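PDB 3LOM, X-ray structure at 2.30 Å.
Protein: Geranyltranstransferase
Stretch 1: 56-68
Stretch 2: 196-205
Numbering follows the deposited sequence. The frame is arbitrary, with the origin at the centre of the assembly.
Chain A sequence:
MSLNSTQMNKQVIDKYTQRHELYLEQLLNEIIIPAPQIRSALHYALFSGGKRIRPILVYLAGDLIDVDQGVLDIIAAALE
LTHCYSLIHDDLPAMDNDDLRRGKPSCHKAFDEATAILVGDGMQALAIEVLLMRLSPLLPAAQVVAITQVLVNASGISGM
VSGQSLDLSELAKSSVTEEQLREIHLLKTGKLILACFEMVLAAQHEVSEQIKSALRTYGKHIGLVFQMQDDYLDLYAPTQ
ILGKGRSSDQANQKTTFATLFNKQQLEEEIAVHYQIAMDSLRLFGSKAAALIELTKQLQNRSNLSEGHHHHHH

Stretch 1, residues 56-68: ILVYLAGDLIDVD
Stretch 2, residues 196-205: CFEMVLAAQH

Val 200 is the apolar centre of this contact, with 87 Å² of its surface covered by the other stretch, the largest covered area of any residue in either. Its CA-to-CB bond points toward stretch 1, and chi1 is t at 153°. Val 200 CG2 lies 3.6 Å from Val 58 O and 4.1 Å from Val 58 CG1, while Val 200 CG1 lies 3.8 Å from Ala 61 O, 3.8 Å from Gly 62 CA and 3.8 Å from Ile 65 CD1. The valine therefore packs against helix backbone as much as against side chains. At Gly 62, CA is 5.8 Å from Val 200 CA; an ideal CB there would lie 4.0 Å from Val 200 CG2, without a clash, but 2.8 Å from Val 58 O, where it would clash within its own helix.

The frame is a pair of helices, 56-64 and 196-201, both beginning earlier in the chain. Their N-to-C directions differ by 42° (signed crossing angle -42°), and the axes approach to 8.9 Å. Register is fixed by CA pairs: Val 58 CA lies 5.2 Å from Cys 196 CA, Ala 61 CA lies 6.4 Å from Phe 197 CA, and, past the helices, Val 67 CA lies 7.3 Å from Ala 203 CA. In helix 56-64, phi/psi stay near -65/-40, and i to i+4 hydrogen bonds run from Leu 60 N to Ile 56 O (2.8 Å) through Asp 63 N to Tyr 59 O (3.0 Å); Leu 64 N to Leu 60 O is weak at 3.4 Å.

Toward the start of both stretches, Cys 196 (chi1 m) brings CB to 3.8 Å from Val 58 CG2 (Val 58 chi1 t) and 4.3 Å from Leu 57 CB. The CA-to-CB bond of Phe 197 points sideways, but chi1 m (-51°) and chi2 -87° bring the ring nearer to stretch 1. Phe 197 CD1 is 3.8 Å from Ala 61 CB and Phe 197 CZ 4.1 Å from Leu 57 CD2, both at oblique approach; Leu 57 is m, t.

At the other end, Ile 65 is the first residue to leave helical geometry (-106/19). With chi1 p and chi2 t, Ile 65 CD1 reaches 3.7 Å from Val 200 O and 4.3 Å from Leu 201 CD2. Asp 66 follows at 52/42, its N bonded to Asp 63 O (2.9 Å), and Val 67 at -85/153, its N bonded to Gly 62 O (2.9 Å). In stretch 2, a type I turn spans Leu 201 to Gln 204. Val 67, chi1 p, sets CG2 3.7 Å from Ala 203 CB.

Gln 204 forms the polar edge. Its backbone is extended (-110/151), with chi1 -33° between wells, chi2 -79° (m) and chi3 75°. Gln 204 CG packs 3.7 Å from Ile 65 CD1, and Gln 204 OE1 lies 3.5 Å from Val 67 CG2. Gln 204 NE2 comes within 2.9 Å of Ile 65 O, yet the angle is too poor for a hydrogen bond. No hydrogen bond joins the stretches, so their contact rests on packing, with 575 Å² buried in total.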

# COMPACT_ATOMS: atom_id res chain seq x y z
N ILE A 56 16.70 13.18 1.35
CA ILE A 56 17.99 13.81 1.10
C ILE A 56 18.86 12.97 0.17
O ILE A 56 19.44 13.49 -0.79
CB ILE A 56 18.75 14.09 2.43
CG1 ILE A 56 17.90 14.97 3.36
CG2 ILE A 56 20.10 14.76 2.15
CD1 ILE A 56 18.37 14.99 4.81
N LEU A 57 18.92 11.66 0.43
CA LEU A 57 19.67 10.72 -0.40
C LEU A 57 19.15 10.70 -1.83
O LEU A 57 19.94 10.69 -2.76
CB LEU A 57 19.64 9.30 0.18
CG LEU A 57 20.36 9.09 1.51
CD1 LEU A 57 19.92 7.77 2.14
CD2 LEU A 57 21.88 9.14 1.35
N VAL A 58 17.83 10.73 -1.98
CA VAL A 58 17.18 10.92 -3.28
C VAL A 58 17.64 12.21 -4.00
O VAL A 58 17.95 12.18 -5.19
CB VAL A 58 15.64 10.90 -3.14
CG1 VAL A 58 14.93 11.42 -4.39
CG2 VAL A 58 15.19 9.51 -2.84
N TYR A 59 17.69 13.31 -3.25
CA TYR A 59 18.11 14.60 -3.82
C TYR A 59 19.57 14.60 -4.23
O TYR A 59 19.91 15.05 -5.32
CB TYR A 59 17.84 15.75 -2.84
CG TYR A 59 16.38 16.16 -2.77
CD1 TYR A 59 15.67 16.49 -3.92
CD2 TYR A 59 15.72 16.23 -1.54
CE1 TYR A 59 14.33 16.86 -3.86
CE2 TYR A 59 14.38 16.61 -1.47
CZ TYR A 59 13.69 16.92 -2.63
OH TYR A 59 12.37 17.30 -2.57
N LEU A 60 20.43 14.07 -3.36
CA LEU A 60 21.87 14.06 -3.58
C LEU A 60 22.32 13.07 -4.67
O LEU A 60 23.22 13.39 -5.45
CB LEU A 60 22.61 13.80 -2.27
CG LEU A 60 22.54 14.95 -1.26
CD1 LEU A 60 23.39 14.65 -0.05
CD2 LEU A 60 22.96 16.25 -1.91
N ALA A 61 21.68 11.90 -4.71
CA ALA A 61 21.94 10.92 -5.75
C ALA A 61 21.37 11.38 -7.08
O ALA A 61 21.93 11.09 -8.14
CB ALA A 61 21.37 9.56 -5.37
N GLY A 62 20.24 12.09 -7.02
CA GLY A 62 19.59 12.63 -8.21
C GLY A 62 20.39 13.74 -8.88
O GLY A 62 20.36 13.89 -10.10
N ASP A 63 21.10 14.52 -8.06
CA ASP A 63 22.02 15.56 -8.53
C ASP A 63 23.21 14.97 -9.27
O ASP A 63 23.63 15.52 -10.29
CB ASP A 63 22.52 16.40 -7.35
CG ASP A 63 21.68 17.64 -7.12
OD1 ASP A 63 20.60 17.77 -7.72
OD2 ASP A 63 22.12 18.49 -6.31
N LEU A 64 23.73 13.87 -8.74
CA LEU A 64 24.91 13.20 -9.30
C LEU A 64 24.72 12.76 -10.74
O LEU A 64 25.65 12.85 -11.54
CB LEU A 64 25.31 12.00 -8.43
CG LEU A 64 25.96 12.33 -7.09
CD1 LEU A 64 26.02 11.10 -6.20
CD2 LEU A 64 27.34 12.92 -7.29
N ILE A 65 23.52 12.31 -11.08
CA ILE A 65 23.19 11.98 -12.47
C ILE A 65 22.26 13.02 -13.12
O ILE A 65 21.61 12.75 -14.13
CB ILE A 65 22.65 10.52 -12.64
CG1 ILE A 65 21.33 10.31 -11.88
CG2 ILE A 65 23.72 9.52 -12.21
CD1 ILE A 65 20.65 9.00 -12.22
N ASP A 66 22.23 14.22 -12.51
CA ASP A 66 21.57 15.41 -13.07
C ASP A 66 20.11 15.24 -13.52
O ASP A 66 19.72 15.74 -14.58
CB ASP A 66 22.42 16.02 -14.20
CG ASP A 66 23.83 16.36 -13.76
OD1 ASP A 66 24.78 15.90 -14.42
OD2 ASP A 66 23.99 17.09 -12.75
N VAL A 67 19.31 14.54 -12.73
CA VAL A 67 17.89 14.39 -13.05
C VAL A 67 17.09 15.59 -12.50
O VAL A 67 17.52 16.24 -11.54
CB VAL A 67 17.32 12.99 -12.62
CG1 VAL A 67 17.25 12.87 -11.12
CG2 VAL A 67 15.96 12.71 -13.27
N ASP A 68 15.97 15.90 -13.16
CA ASP A 68 15.14 17.05 -12.84
C ASP A 68 14.71 17.06 -11.37
O ASP A 68 14.30 16.04 -10.83
CB ASP A 68 13.91 17.08 -13.75
CG ASP A 68 13.09 18.35 -13.59
OD1 ASP A 68 11.87 18.24 -13.31
OD2 ASP A 68 13.65 19.45 -13.74
N CYS A 196 16.14 4.36 -2.83
CA CYS A 196 16.45 5.78 -3.06
C CYS A 196 17.31 5.96 -4.29
O CYS A 196 17.04 6.82 -5.13
CB CYS A 196 17.19 6.39 -1.87
SG CYS A 196 16.33 6.31 -0.30
N PHE A 197 18.33 5.12 -4.39
CA PHE A 197 19.27 5.15 -5.49
C PHE A 197 18.67 4.48 -6.72
O PHE A 197 18.83 4.98 -7.84
CB PHE A 197 20.58 4.50 -5.05
CG PHE A 197 21.11 5.05 -3.75
CD1 PHE A 197 21.93 6.17 -3.74
CD2 PHE A 197 20.78 4.46 -2.53
CE1 PHE A 197 22.42 6.69 -2.54
CE2 PHE A 197 21.25 4.97 -1.33
CZ PHE A 197 22.07 6.09 -1.34
N GLU A 198 17.93 3.40 -6.52
CA GLU A 198 17.34 2.64 -7.63
C GLU A 198 16.19 3.36 -8.35
O GLU A 198 16.07 3.26 -9.57
CB GLU A 198 16.90 1.25 -7.19
CG GLU A 198 18.03 0.30 -6.78
CD GLU A 198 18.72 -0.37 -7.96
OE1 GLU A 198 18.26 -0.24 -9.12
OE2 GLU A 198 19.74 -1.06 -7.71
N MET A 199 15.34 4.06 -7.59
CA MET A 199 14.27 4.87 -8.19
C MET A 199 14.84 6.06 -8.97
O MET A 199 14.31 6.42 -10.03
CB MET A 199 13.24 5.33 -7.14
CG MET A 199 12.19 4.28 -6.77
SD MET A 199 11.00 4.78 -5.50
CE MET A 199 12.11 4.99 -4.20
N VAL A 200 15.92 6.64 -8.45
CA VAL A 200 16.67 7.71 -9.12
C VAL A 200 17.28 7.21 -10.44
O VAL A 200 17.23 7.91 -11.46
CB VAL A 200 17.72 8.34 -8.14
CG1 VAL A 200 18.92 8.93 -8.87
CG2 VAL A 200 17.07 9.40 -7.26
N LEU A 201 17.82 5.99 -10.42
CA LEU A 201 18.41 5.36 -11.61
C LEU A 201 17.40 5.03 -12.70
O LEU A 201 17.72 5.09 -13.89
CB LEU A 201 19.20 4.10 -11.23
CG LEU A 201 20.58 4.33 -10.61
CD1 LEU A 201 21.06 3.07 -9.91
CD2 LEU A 201 21.60 4.81 -11.66
N ALA A 202 16.17 4.70 -12.30
CA ALA A 202 15.12 4.36 -13.26
C ALA A 202 14.53 5.59 -13.97
O ALA A 202 13.65 5.45 -14.83
CB ALA A 202 14.03 3.53 -12.58
N ALA A 203 15.01 6.78 -13.61
CA ALA A 203 14.62 8.02 -14.28
C ALA A 203 15.35 8.23 -15.62
O ALA A 203 14.89 9.01 -16.46
CB ALA A 203 14.84 9.21 -13.37
N GLN A 204 16.48 7.54 -15.81
CA GLN A 204 17.27 7.69 -17.03
C GLN A 204 17.21 6.45 -17.92
O GLN A 204 17.04 5.33 -17.44
CB GLN A 204 18.74 8.02 -16.72
CG GLN A 204 18.98 8.88 -15.48
CD GLN A 204 18.71 10.36 -15.70
OE1 GLN A 204 17.56 10.80 -15.77
NE2 GLN A 204 19.78 11.14 -15.78
N HIS A 205 17.36 6.66 -19.23
CA HIS A 205 17.24 5.60 -20.23
C HIS A 205 18.53 4.79 -20.37
O HIS A 205 18.50 3.56 -20.34
CB HIS A 205 16.82 6.20 -21.58
CG HIS A 205 16.46 5.18 -22.61
ND1 HIS A 205 15.51 4.20 -22.41
CD2 HIS A 205 16.92 5.00 -23.88
CE1 HIS A 205 15.41 3.46 -23.49
NE2 HIS A 205 16.25 3.92 -24.40